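Local coordinates for S-adenosylmethionine dependent methyltransferase (Mesorhizobium loti, PDB 3BKW), which probably transfers methyl groups from S-adenosylmethionine, as other members of the Rossmann-like methyltransferase superfamily do, at residues A[170-175]-A[191-196]; A[74-79]-A[93-98]. All coordinates share one frame; numbering follows the deposited sequence. Where two conformers were deposited one is given.

Interaction 1. Residues A[170-175]-A[191-196]. With EDO (1,2-ethanediol), chain C; EDO (1,2-ethanediol), chain D.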
ATOM      1  N   ASP A 170      -1.332  15.290  -9.499  1.00 27.55           N
ATOM      2  CA  ASP A 170      -0.094  15.498 -10.261  1.00 27.57           C
ATOM      3  C   ASP A 170       1.087  15.181  -9.338  1.00 28.24           C
ATOM      4  O   ASP A 170       0.947  15.168  -8.097  1.00 28.82           O
ATOM      5  CB  ASP A 170       0.038  16.912 -10.842  1.00 28.80           C
ATOM      6  CG  ASP A 170       0.260  17.958  -9.768  1.00 28.17           C
ATOM      7  OD1 ASP A 170      -0.713  18.333  -9.115  1.00 36.25           O
ATOM      8  OD2 ASP A 170       1.415  18.393  -9.581  1.00 40.46           O
ATOM      9  N   ARG A 171       2.230  14.889  -9.963  1.00 30.21           N
ATOM     10  CA  ARG A 171       3.499  14.599  -9.285  1.00 32.29           C
ATOM     11  C   ARG A 171       3.419  13.562  -8.147  1.00 29.76           C
ATOM     12  O   ARG A 171       4.164  13.628  -7.178  1.00 28.77           O
ATOM     13  CB  ARG A 171       4.121  15.927  -8.812  1.00 35.39           C
ATOM     14  CG  ARG A 171       4.421  16.885  -9.984  1.00 37.18           C
ATOM     15  CD  ARG A 171       5.009  18.231  -9.581  1.00 42.33           C
ATOM     16  NE  ARG A 171       6.367  18.158  -9.019  1.00 52.14           N
ATOM     17  CZ  ARG A 171       6.746  18.404  -7.751  1.00 57.26           C
ATOM     18  NH1 ARG A 171       5.895  18.787  -6.791  1.00 57.34           N
ATOM     19  NH2 ARG A 171       8.040  18.287  -7.439  1.00 58.54           N
ATOM     20  N   TYR A 172       2.521  12.586  -8.274  1.00 28.88           N
ATOM     21  CA  TYR A 172       2.400  11.544  -7.248  1.00 27.50           C
ATOM     22  C   TYR A 172       3.700  10.794  -7.010  1.00 27.58           C
ATOM     23  O   TYR A 172       4.003  10.429  -5.863  1.00 28.74           O
ATOM     24  CB  TYR A 172       1.296  10.563  -7.612  1.00 28.18           C
ATOM     25  CG  TYR A 172       1.011   9.489  -6.573  1.00 29.34           C
ATOM     26  CD1 TYR A 172       0.071   9.700  -5.555  1.00 27.39           C
ATOM     27  CD2 TYR A 172       1.653   8.252  -6.638  1.00 27.81           C
ATOM     28  CE1 TYR A 172      -0.218   8.693  -4.627  1.00 26.77           C
ATOM     29  CE2 TYR A 172       1.375   7.236  -5.723  1.00 29.84           C
ATOM     30  CZ  TYR A 172       0.436   7.460  -4.713  1.00 27.09           C
ATOM     31  OH  TYR A 172       0.161   6.467  -3.800  1.00 28.95           O
ATOM     32  N   LEU A 173       4.484  10.583  -8.072  1.00 29.74           N
ATOM     33  CA  LEU A 173       5.754   9.856  -7.949  1.00 29.66           C
ATOM     34  C   LEU A 173       6.965  10.745  -7.675  1.00 32.33           C
ATOM     35  O   LEU A 173       8.101  10.227  -7.578  1.00 34.75           O
ATOM     36  CB  LEU A 173       5.991   8.960  -9.168  1.00 29.84           C
ATOM     37  CG  LEU A 173       5.051   7.773  -9.427  1.00 32.24           C
ATOM     38  CD1 LEU A 173       4.956   6.864  -8.191  1.00 35.59           C
ATOM     39  CD2 LEU A 173       3.663   8.165  -9.908  1.00 40.46           C
ATOM     40  N   VAL A 174       6.743  12.059  -7.531  1.00 28.78           N
ATOM     41  CA  VAL A 174       7.824  13.000  -7.237  1.00 29.45           C
ATOM     42  C   VAL A 174       7.745  13.247  -5.740  1.00 29.06           C
ATOM     43  O   VAL A 174       6.903  14.004  -5.275  1.00 31.61           O
ATOM     44  CB  VAL A 174       7.700  14.316  -8.020  1.00 30.22           C
ATOM     45  CG1 VAL A 174       8.906  15.207  -7.731  1.00 33.63           C
ATOM     46  CG2 VAL A 174       7.577  14.028  -9.491  1.00 32.45           C
ATOM     47  N   GLU A 175       8.630  12.608  -4.985  1.00 29.68           N
ATOM     48  CA  GLU A 175       8.611  12.692  -3.530  1.00 31.03           C
ATOM     49  C   GLU A 175       9.382  13.885  -3.050  1.00 31.57           C
ATOM     50  O   GLU A 175      10.291  14.367  -3.739  1.00 31.17           O
ATOM     51  CB  GLU A 175       9.127  11.397  -2.924  1.00 31.26           C
ATOM     52  CG  GLU A 175       8.203  10.222  -3.207  1.00 28.90           C
ATOM     53  CD  GLU A 175       8.692   8.912  -2.640  1.00 34.15           C
ATOM     54  OE1 GLU A 175       9.929   8.680  -2.574  1.00 38.43           O
ATOM     55  OE2 GLU A 175       7.834   8.101  -2.266  1.00 33.17           O
ATOM     56  N   HIS A 191       5.813  14.376   1.182  1.00 28.55           N
ATOM     57  CA  HIS A 191       5.113  13.491   0.300  1.00 28.10           C
ATOM     58  C   HIS A 191       5.959  12.267   0.037  1.00 27.89           C
ATOM     59  O   HIS A 191       7.091  12.375  -0.452  1.00 29.52           O
ATOM     60  CB  HIS A 191       4.760  14.169  -1.018  1.00 28.72           C
ATOM     61  CG  HIS A 191       4.114  13.245  -1.990  1.00 27.01           C
ATOM     62  ND1 HIS A 191       2.867  12.686  -1.783  1.00 27.52           N
ATOM     63  CD2 HIS A 191       4.553  12.761  -3.171  1.00 27.63           C
ATOM     64  CE1 HIS A 191       2.576  11.903  -2.806  1.00 28.15           C
ATOM     65  NE2 HIS A 191       3.580  11.926  -3.658  1.00 26.47           N
ATOM     66  N   ARG A 192       5.406  11.110   0.405  1.00 28.63           N
ATOM     67  CA  ARG A 192       6.033   9.810   0.186  1.00 28.23           C
ATOM     68  C   ARG A 192       4.911   8.900  -0.259  1.00 27.67           C
ATOM     69  O   ARG A 192       3.830   8.921   0.348  1.00 28.36           O
ATOM     70  CB  ARG A 192       6.656   9.261   1.470  1.00 28.72           C
ATOM     71  CG  ARG A 192       7.952   9.953   1.883  1.00 29.65           C
ATOM     72  CD  ARG A 192       8.483   9.432   3.215  1.00 30.47           C
ATOM     73  NE  ARG A 192       7.766   9.981   4.378  1.00 31.08           N
ATOM     74  CZ  ARG A 192       8.189  10.962   5.196  1.00 27.17           C
ATOM     75  NH1 ARG A 192       9.386  11.535   5.068  1.00 28.64           N
ATOM     76  NH2 ARG A 192       7.404  11.318   6.217  1.00 28.47           N
ATOM     77  N   THR A 193       5.183   8.067  -1.265  1.00 27.37           N
ATOM     78  CA  THR A 193       4.170   7.138  -1.778  1.00 27.67           C
ATOM     79  C   THR A 193       3.903   6.038  -0.731  1.00 27.18           C
ATOM     80  O   THR A 193       4.692   5.852   0.203  1.00 27.86           O
ATOM     81  CB  THR A 193       4.640   6.495  -3.107  1.00 29.95           C
ATOM     82  OG1 THR A 193       5.763   5.642  -2.854  1.00 30.78           O
ATOM     83  CG2 THR A 193       5.002   7.565  -4.181  1.00 28.48           C
ATOM     84  N   VAL A 194       2.796   5.311  -0.888  1.00 28.05           N
ATOM     85  CA  VAL A 194       2.472   4.185   0.014  1.00 28.25           C
ATOM     86  C   VAL A 194       3.635   3.173   0.001  1.00 28.00           C
ATOM     87  O   VAL A 194       4.076   2.713   1.048  1.00 27.98           O
ATOM     88  CB  VAL A 194       1.143   3.463  -0.364  1.00 28.75           C
ATOM     89  CG1 VAL A 194       0.851   2.298   0.603  1.00 30.02           C
ATOM     90  CG2 VAL A 194      -0.048   4.439  -0.388  1.00 28.59           C
ATOM     91  N   GLY A 195       4.134   2.829  -1.186  1.00 29.05           N
ATOM     92  CA  GLY A 195       5.265   1.890  -1.296  1.00 28.33           C
ATOM     93  C   GLY A 195       6.497   2.354  -0.546  1.00 28.19           C
ATOM     94  O   GLY A 195       7.116   1.572   0.161  1.00 28.58           O
ATOM     95  N   THR A 196       6.835   3.631  -0.680  1.00 27.11           N
ATOM     96  CA  THR A 196       7.997   4.183   0.030  1.00 25.23           C
ATOM     97  C   THR A 196       7.840   4.020   1.544  1.00 26.39           C
ATOM     98  O   THR A 196       8.752   3.593   2.227  1.00 27.28           O
ATOM     99  CB  THR A 196       8.209   5.646  -0.340  1.00 27.73           C
ATOM    100  OG1 THR A 196       8.592   5.723  -1.725  1.00 30.43           O
ATOM    101  CG2 THR A 196       9.294   6.303   0.544  1.00 28.96           C
TER
HETATM  102  C1  EDO C 243       4.493   8.860   5.582  1.00 22.54           C
HETATM  103  O1  EDO C 243       5.701   8.234   5.097  1.00 23.12           O
HETATM  104  C2  EDO C 243       3.963   9.920   4.602  1.00 26.24           C
HETATM  105  O2  EDO C 243       4.680  11.149   4.697  1.00 25.30           O
HETATM  106  C1  EDO D 244      10.623  12.768   1.344  1.00 37.18           C
HETATM  107  O1  EDO D 244       9.240  12.983   1.073  1.00 42.12           O
HETATM  108  C2  EDO D 244      11.083  13.772   2.393  1.00 32.52           C
HETATM  109  O2  EDO D 244      10.867  15.128   1.951  1.00 24.41           O
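Glu175 reaches across to the start of helix 194-203, where Thr193 is the N-cap, and its carboxylate meets the first turn of that helix. Its side chain is extended beyond CG, and one oxygen does the work. Glu175 OE2 takes the backbone N of Thr193 at 2.8 Å in a nearly straight bond (174°), met on the anti side of the carboxylate. The hydroxyl of Thr196 comes tip to tip onto its syn lone pair, with OG1 2.6 Å from Glu175 OE2. The positive end of the helix dipole would probably favour the negative charge of this carboxylate.

The second anchor is His191, at the end of strand 189-191. Its CG is anti to the backbone N (chi1 176°), which carries the imidazole to the carbonyls of the type I turn Arg171-Val174. There His191 NE2 donates to Tyr172 O at 2.7 Å, with the oxygen close to the ring plane. The same imidazole turns its edge to the face of the Tyr172 ring, the planes 71° apart. The Tyr172 hydroxyl bonds Glu213 of the second subunit, so this turn belongs to the dimer contact. The backbone O of His191 accepts from O1 of an ethanediol (chain D) at 2.7 Å.

Interaction 2. Residues A[74-79]-A[93-98]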
ATOM      1  N   LEU A  74       5.926  18.410  20.752  1.00 32.65           N
ATOM      2  CA  LEU A  74       6.889  19.518  20.725  1.00 35.22           C
ATOM      3  C   LEU A  74       6.420  20.708  21.563  1.00 34.73           C
ATOM      4  O   LEU A  74       7.250  21.416  22.104  1.00 36.48           O
ATOM      5  CB  LEU A  74       7.146  19.964  19.280  1.00 34.65           C
ATOM      6  CG  LEU A  74       8.299  20.956  19.027  1.00 34.33           C
ATOM      7  CD1 LEU A  74       9.667  20.408  19.452  1.00 40.70           C
ATOM      8  CD2 LEU A  74       8.321  21.298  17.547  1.00 39.81           C
ATOM      9  N   SER A  75       5.102  20.892  21.690  1.00 34.87           N
ATOM     10  CA  SER A  75       4.511  22.040  22.397  1.00 36.27           C
ATOM     11  C   SER A  75       4.384  21.857  23.907  1.00 36.31           C
ATOM     12  O   SER A  75       3.542  21.079  24.368  1.00 34.81           O
ATOM     13  CB  SER A  75       3.126  22.358  21.808  1.00 37.06           C
ATOM     14  OG  SER A  75       2.520  23.421  22.512  1.00 40.34           O
ATOM     15  N   GLU A  76       5.191  22.591  24.674  1.00 38.21           N
ATOM     16  CA  GLU A  76       5.124  22.539  26.145  1.00 39.31           C
ATOM     17  C   GLU A  76       3.755  22.991  26.662  1.00 40.60           C
ATOM     18  O   GLU A  76       3.213  22.375  27.583  1.00 39.64           O
ATOM     19  CB  GLU A  76       6.239  23.383  26.787  1.00 39.86           C
ATOM     20  CG  GLU A  76       6.299  23.341  28.330  1.00 40.76           C
ATOM     21  CD  GLU A  76       6.480  21.937  28.901  1.00 46.95           C
ATOM     22  OE1 GLU A  76       7.108  21.096  28.231  1.00 42.49           O
ATOM     23  OE2 GLU A  76       6.010  21.683  30.031  1.00 46.38           O
ATOM     24  N   LYS A  77       3.216  24.058  26.068  1.00 42.98           N
ATOM     25  CA  LYS A  77       1.886  24.576  26.430  1.00 43.96           C
ATOM     26  C   LYS A  77       0.774  23.549  26.210  1.00 42.91           C
ATOM     27  O   LYS A  77      -0.128  23.443  27.044  1.00 43.88           O
ATOM     28  CB  LYS A  77       1.566  25.880  25.685  1.00 44.82           C
ATOM     29  CG  LYS A  77       2.388  27.058  26.185  1.00 48.66           C
ATOM     30  CD  LYS A  77       2.070  28.341  25.430  1.00 48.08           C
ATOM     31  CE  LYS A  77       2.862  29.517  25.993  1.00 52.68           C
ATOM     32  NZ  LYS A  77       2.588  30.784  25.252  1.00 55.90           N
HETATM   33  N   MSE A  78       0.873  22.777  25.121  1.00 41.63           N
HETATM   34  CA  MSE A  78      -0.126  21.757  24.832  0.50 39.83           C
HETATM   35  C   MSE A  78       0.002  20.594  25.819  1.00 38.87           C
HETATM   36  O   MSE A  78      -1.012  20.044  26.270  1.00 38.51           O
HETATM   37  CB  MSE A  78      -0.060  21.284  23.380  0.50 39.28           C
HETATM   38  CG  MSE A  78      -1.166  20.324  23.034  0.50 39.62           C
HETATM   39 SE   MSE A  78      -2.950  20.993  23.445  0.38 37.17          SE
HETATM   40  CE  MSE A  78      -3.113  22.127  21.877  0.50 36.32           C
ATOM     41  N   LEU A  79       1.239  20.248  26.186  1.00 36.09           N
ATOM     42  CA  LEU A  79       1.502  19.208  27.193  1.00 36.65           C
ATOM     43  C   LEU A  79       0.992  19.639  28.574  1.00 35.47           C
ATOM     44  O   LEU A  79       0.530  18.796  29.345  1.00 34.04           O
ATOM     45  CB  LEU A  79       2.994  18.855  27.266  1.00 35.78           C
ATOM     46  CG  LEU A  79       3.622  18.194  26.032  1.00 35.85           C
ATOM     47  CD1 LEU A  79       5.105  17.990  26.245  1.00 33.85           C
ATOM     48  CD2 LEU A  79       2.955  16.877  25.686  1.00 34.55           C
ATOM     49  N   TYR A  93       3.846  12.923  30.367  1.00 27.04           N
ATOM     50  CA  TYR A  93       3.967  13.782  29.180  1.00 26.70           C
ATOM     51  C   TYR A  93       5.348  14.399  29.183  1.00 27.31           C
ATOM     52  O   TYR A  93       5.800  14.876  30.217  1.00 26.17           O
ATOM     53  CB  TYR A  93       2.913  14.874  29.162  1.00 25.99           C
ATOM     54  CG  TYR A  93       1.519  14.345  28.938  1.00 25.37           C
ATOM     55  CD1 TYR A  93       1.080  14.001  27.654  1.00 27.11           C
ATOM     56  CD2 TYR A  93       0.642  14.161  30.003  1.00 26.89           C
ATOM     57  CE1 TYR A  93      -0.220  13.502  27.444  1.00 25.68           C
ATOM     58  CE2 TYR A  93      -0.650  13.657  29.803  1.00 26.71           C
ATOM     59  CZ  TYR A  93      -1.073  13.336  28.519  1.00 28.12           C
ATOM     60  OH  TYR A  93      -2.353  12.852  28.315  1.00 30.08           O
ATOM     61  N   GLU A  94       6.029  14.340  28.041  1.00 27.56           N
ATOM     62  CA  GLU A  94       7.369  14.928  27.909  1.00 30.05           C
ATOM     63  C   GLU A  94       7.490  15.632  26.585  1.00 30.97           C
ATOM     64  O   GLU A  94       6.937  15.179  25.581  1.00 29.32           O
ATOM     65  CB  GLU A  94       8.460  13.865  28.003  1.00 31.58           C
ATOM     66  CG  GLU A  94       8.563  13.159  29.349  1.00 35.20           C
ATOM     67  CD  GLU A  94       9.725  12.164  29.420  1.00 35.84           C
ATOM     68  OE1 GLU A  94      10.386  11.916  28.392  1.00 45.11           O
ATOM     69  OE2 GLU A  94       9.974  11.613  30.517  1.00 45.78           O
ATOM     70  N   ARG A  95       8.230  16.738  26.578  1.00 33.17           N
ATOM     71  CA  ARG A  95       8.450  17.502  25.357  1.00 35.96           C
ATOM     72  C   ARG A  95       9.475  16.736  24.510  1.00 34.24           C
ATOM     73  O   ARG A  95      10.455  16.211  25.048  1.00 36.90           O
ATOM     74  CB  ARG A  95       8.925  18.923  25.669  1.00 36.51           C
ATOM     75  CG  ARG A  95       8.861  19.849  24.472  1.00 41.31           C
ATOM     76  CD  ARG A  95       9.486  21.193  24.765  1.00 43.05           C
ATOM     77  NE  ARG A  95       9.754  21.945  23.539  1.00 54.63           N
ATOM     78  CZ  ARG A  95      10.763  21.713  22.686  1.00 62.47           C
ATOM     79  NH1 ARG A  95      11.630  20.702  22.866  1.00 66.72           N
ATOM     80  NH2 ARG A  95      10.899  22.494  21.609  1.00 64.12           N
ATOM     81  N   ALA A  96       9.206  16.613  23.211  1.00 33.49           N
ATOM     82  CA  ALA A  96      10.108  15.921  22.288  1.00 34.34           C
ATOM     83  C   ALA A  96       9.953  16.419  20.866  1.00 32.76           C
ATOM     84  O   ALA A  96       8.870  16.844  20.470  1.00 32.33           O
ATOM     85  CB  ALA A  96       9.883  14.423  22.332  1.00 35.97           C
ATOM     86  N   ASP A  97      11.056  16.363  20.119  1.00 33.50           N
ATOM     87  CA  ASP A  97      11.106  16.735  18.708  1.00 33.11           C
ATOM     88  C   ASP A  97      11.157  15.416  17.961  1.00 30.98           C
ATOM     89  O   ASP A  97      12.154  14.695  18.056  1.00 33.16           O
ATOM     90  CB  ASP A  97      12.373  17.557  18.420  1.00 32.63           C
ATOM     91  CG  ASP A  97      12.477  18.024  16.959  1.00 38.28           C
ATOM     92  OD1 ASP A  97      11.661  17.635  16.088  1.00 42.44           O
ATOM     93  OD2 ASP A  97      13.416  18.802  16.680  1.00 47.60           O
ATOM     94  N   LEU A  98      10.096  15.088  17.224  1.00 30.93           N
ATOM     95  CA  LEU A  98      10.050  13.813  16.478  1.00 31.35           C
ATOM     96  C   LEU A  98      11.138  13.674  15.389  1.00 32.51           C
ATOM     97  O   LEU A  98      11.459  12.546  14.997  1.00 34.04           O
ATOM     98  CB  LEU A  98       8.668  13.549  15.893  1.00 29.79           C
ATOM     99  CG  LEU A  98       7.486  13.420  16.863  1.00 30.90           C
ATOM    100  CD1 LEU A  98       6.224  13.083  16.055  1.00 30.45           C
ATOM    101  CD2 LEU A  98       7.700  12.387  17.973  1.00 34.72           C
TER
HETATM  102  O   HOH W   1       8.100  24.298  20.935  1.00 46.66           O
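Leu79 and Tyr93 meet on the inner side of a beta-alpha-beta unit, in which helix 76-84 links strand 68-73 to the sheet-edge strand 91-95 of the Rossmann-like fold. This is the tight part. Leu79 CD1 lies against the strand backbone, 3.4 Å from Glu94 C and equally close to Arg95 N, while its other methyl, CD2, rests 4.0 Å from Tyr93 CD1. Cys52 touches both side chains from the neighbouring loop. An alanine in place of Leu79 would probably open a gap between helix 76-84 and the strand and take the CD2 methyl from the Tyr93 ring.

The other end is the solvent side, exposed and bridged by water. Arg95, with CG anti to the backbone N (chi1 -167°) and its chain extended to NE, runs alongside Leu74. Leu74 CD1 sits over one face of the guanidinium, 3.2 Å from Arg95 NH2. Although Arg95 NE comes within 2.9 Å of Leu74 O, the angle is too poor for a hydrogen bond. Glu76 brings OE1 to Arg95 CB, while its OE2 makes a long, weak ion pair with Arg83. A water donates to Leu74 O at 3.2 Å and accepts weakly from Arg95 NH2 at 3.4 Å.

Interaction 2 closes in the chain before interaction 1 opens, and the two do not touch: their centres are 29 Å apart and their nearest atoms about 10 Å. Each centre lies about 17 Å from the centre of the chain. Interaction 2 belongs to the methyltransferase core, at the sheet edge formed by strand 91-95. Interaction 1 comes later in the chain, after strand 138-145, where the 170-175 loop meets helix 194-203 and the second subunit packs against them; no other chain of the assembly touches interaction 2. In this fold the cofactor generally binds at the carboxyl ends of the first parallel strands, consistent with a site near interaction 2.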